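PDB 6LKY: putative isocitrate dehydrogenase, NAD-dependent from Methylococcus capsulatus, which probably catalyses the NAD-dependent oxidation of isocitrate, with magnesium as the likely metal cofactor. Local coordinates for residues T48-A53 against N81-Q86. The protein carries 1 engineered substitution. Residues are numbered along the deposited sequence; the frame is centred on the assembly and turned at random.
Sequences TPLPDA and NVTLRQ. With NAD (nicotinamide-adenine-dinucleotide), chain C.
L50 spans the gap to helix 80-87 through one side chain, its two methyls doing all the touching. CD1 of L50 lies 3.8 Å from CG2 of T83 and equally close to CD1 of L84, while its CD2 stands 4.0 Å from the same L84 methyl. The contact is therefore purely apolar, with no hydrogen bond between 48-53 and 81-86. T83 offers carbon because CG2 is anti to the backbone N (chi1 of OG1 -65°), and its hydroxyl bonds to the carbonyl of S79, one turn back. The CB of L84 leaves the helix across the line to L50, and only the end of the side chain comes nearer; its chi2 of 7° is nearly eclipsed, an unusual leucine conformation in which CD1 meets the L50 methyls. The side chains of K66 and L69, both of the NAD site, lie about 4 Å from that of L84. At the base of L50, its N donates to T48 OG1 at 3.2 Å, closing an ST turn just before P51, which occupies the N-cap position of helix 52-61. These pieces belong to the isocitrate/isopropylmalate dehydrogenase fold, and the leucine contact joins the loop before helix 52-61 to a helix that carries part of the NAD site. On that helix, N81 ND2 closely approaches C7N of the nicotinamide carboxamide, at 3.2 Å, but hydrogen-bonds a citrate and, weakly, L69 O, while OD1 accepts from K66 NZ. An alanine here would remove the amide and is likely to leave K66 NZ without this acceptor and the carboxamide without the group beside it. R85, a turn on, has N81 CB 4.2 Å above its guanidinium plane and forms a salt bridge with E260.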
# COMPACT_ATOMS: atom_id res chain seq x y z
N THR A 48 8.02 21.86 -23.63
CA THR A 48 6.73 21.54 -22.98
C THR A 48 6.65 20.04 -22.71
O THR A 48 7.07 19.24 -23.55
CB THR A 48 5.53 21.94 -23.84
OG1 THR A 48 4.35 21.33 -23.31
CG2 THR A 48 5.72 21.46 -25.27
N PRO A 49 6.06 19.62 -21.58
CA PRO A 49 5.96 18.17 -21.32
C PRO A 49 4.91 17.46 -22.17
O PRO A 49 4.96 16.23 -22.29
CB PRO A 49 5.62 18.10 -19.82
CG PRO A 49 4.95 19.42 -19.51
CD PRO A 49 5.58 20.44 -20.44
N LEU A 50 3.97 18.17 -22.78
CA LEU A 50 2.94 17.53 -23.60
C LEU A 50 2.65 18.43 -24.79
O LEU A 50 1.74 19.27 -24.75
CB LEU A 50 1.66 17.28 -22.80
CG LEU A 50 0.85 15.99 -23.01
CD1 LEU A 50 -0.61 16.20 -22.65
CD2 LEU A 50 0.97 15.46 -24.41
N PRO A 51 3.44 18.31 -25.87
CA PRO A 51 3.13 19.09 -27.08
C PRO A 51 1.71 18.80 -27.54
O PRO A 51 1.22 17.67 -27.42
CB PRO A 51 4.17 18.60 -28.10
CG PRO A 51 5.26 17.96 -27.29
CD PRO A 51 4.62 17.45 -26.02
N ASP A 52 1.05 19.85 -28.03
CA ASP A 52 -0.30 19.70 -28.57
C ASP A 52 -0.36 18.62 -29.64
O ASP A 52 -1.35 17.88 -29.72
CB ASP A 52 -0.79 21.03 -29.16
CG ASP A 52 -1.32 21.98 -28.10
OD1 ASP A 52 -1.83 21.50 -27.06
OD2 ASP A 52 -1.23 23.21 -28.32
N ALA A 53 0.68 18.53 -30.47
CA ALA A 53 0.67 17.55 -31.56
C ALA A 53 0.58 16.12 -31.03
O ALA A 53 -0.04 15.26 -31.67
CB ALA A 53 1.92 17.73 -32.42
N ASN A 81 1.40 11.35 -17.53
CA ASN A 81 0.60 10.13 -17.54
C ASN A 81 -0.82 10.42 -17.11
O ASN A 81 -1.80 10.01 -17.77
CB ASN A 81 1.24 9.09 -16.62
CG ASN A 81 2.69 8.80 -17.01
OD1 ASN A 81 2.95 8.37 -18.13
ND2 ASN A 81 3.62 9.08 -16.10
N VAL A 82 -0.96 11.20 -16.03
CA VAL A 82 -2.27 11.52 -15.49
C VAL A 82 -3.01 12.45 -16.43
O VAL A 82 -4.22 12.27 -16.67
CB VAL A 82 -2.11 12.11 -14.09
CG1 VAL A 82 -3.43 12.72 -13.61
CG2 VAL A 82 -1.60 11.02 -13.13
N THR A 83 -2.31 13.46 -16.96
CA THR A 83 -2.93 14.38 -17.91
C THR A 83 -3.47 13.63 -19.13
O THR A 83 -4.58 13.90 -19.58
CB THR A 83 -1.94 15.45 -18.35
OG1 THR A 83 -1.59 16.27 -17.23
CG2 THR A 83 -2.54 16.32 -19.43
N LEU A 84 -2.69 12.70 -19.67
CA LEU A 84 -3.16 11.89 -20.80
C LEU A 84 -4.41 11.10 -20.42
O LEU A 84 -5.42 11.15 -21.13
CB LEU A 84 -2.05 10.95 -21.27
CG LEU A 84 -1.24 11.19 -22.55
CD1 LEU A 84 -1.52 12.51 -23.24
CD2 LEU A 84 0.23 11.05 -22.27
N ARG A 85 -4.36 10.38 -19.29
CA ARG A 85 -5.52 9.59 -18.85
C ARG A 85 -6.77 10.45 -18.75
O ARG A 85 -7.86 10.03 -19.16
CB ARG A 85 -5.24 8.92 -17.50
CG ARG A 85 -4.17 7.87 -17.52
CD ARG A 85 -3.58 7.63 -16.14
NE ARG A 85 -2.55 6.59 -16.21
CZ ARG A 85 -1.64 6.36 -15.27
NH1 ARG A 85 -1.63 7.10 -14.17
NH2 ARG A 85 -0.75 5.39 -15.44
N GLN A 86 -6.63 11.65 -18.20
CA GLN A 86 -7.80 12.51 -17.98
C GLN A 86 -8.26 13.20 -19.26
O GLN A 86 -9.47 13.29 -19.51
CB GLN A 86 -7.49 13.54 -16.90
CG GLN A 86 -7.29 12.89 -15.54
CD GLN A 86 -6.84 13.87 -14.47
OE1 GLN A 86 -6.36 14.96 -14.78
NE2 GLN A 86 -6.97 13.48 -13.22
PA NAD C . 10.58 3.23 -11.07
O1A NAD C . 11.11 4.09 -12.19
O2A NAD C . 9.52 2.30 -11.56
O5B NAD C . 11.80 2.46 -10.38
C5B NAD C . 11.54 1.66 -9.23
C4B NAD C . 12.57 0.55 -9.16
O4B NAD C . 12.20 -0.44 -10.14
C3B NAD C . 13.95 1.10 -9.51
O3B NAD C . 14.95 0.53 -8.67
C2B NAD C . 14.14 0.66 -10.95
O2B NAD C . 15.51 0.46 -11.33
C1B NAD C . 13.29 -0.60 -11.06
N9A NAD C . 12.87 -0.63 -12.45
C8A NAD C . 11.49 -0.25 -12.81
N7A NAD C . 11.52 -0.65 -14.23
C5A NAD C . 12.02 -2.02 -14.17
C6A NAD C . 12.76 -2.40 -15.44
N6A NAD C . 11.77 -2.60 -16.51
N1A NAD C . 13.47 -3.66 -15.18
C2A NAD C . 14.51 -3.56 -14.14
N3A NAD C . 14.44 -2.29 -13.41
C4A NAD C . 13.06 -1.95 -13.07
O3 NAD C . 9.90 4.13 -9.93
PN NAD C . 10.49 5.47 -9.29
O1N NAD C . 11.98 5.48 -9.19
O2N NAD C . 9.82 5.60 -7.94
O5D NAD C . 10.03 6.67 -10.25
C5D NAD C . 10.88 7.10 -11.33
C4D NAD C . 10.08 8.02 -12.26
O4D NAD C . 9.13 7.28 -13.04
C3D NAD C . 9.30 9.07 -11.46
O3D NAD C . 9.52 10.33 -12.08
C2D NAD C . 7.86 8.63 -11.63
O2D NAD C . 6.92 9.71 -11.63
C1D NAD C . 7.86 7.95 -12.99
N1N NAD C . 6.65 7.10 -13.10
C2N NAD C . 6.32 6.71 -14.46
C3N NAD C . 4.97 6.04 -14.39
C7N NAD C . 4.25 5.97 -15.74
O7N NAD C . 3.52 4.76 -15.89
N7N NAD C . 5.16 6.23 -16.85
C4N NAD C . 4.97 4.73 -13.62
C5N NAD C . 5.69 4.86 -12.29
C6N NAD C . 6.72 5.98 -12.13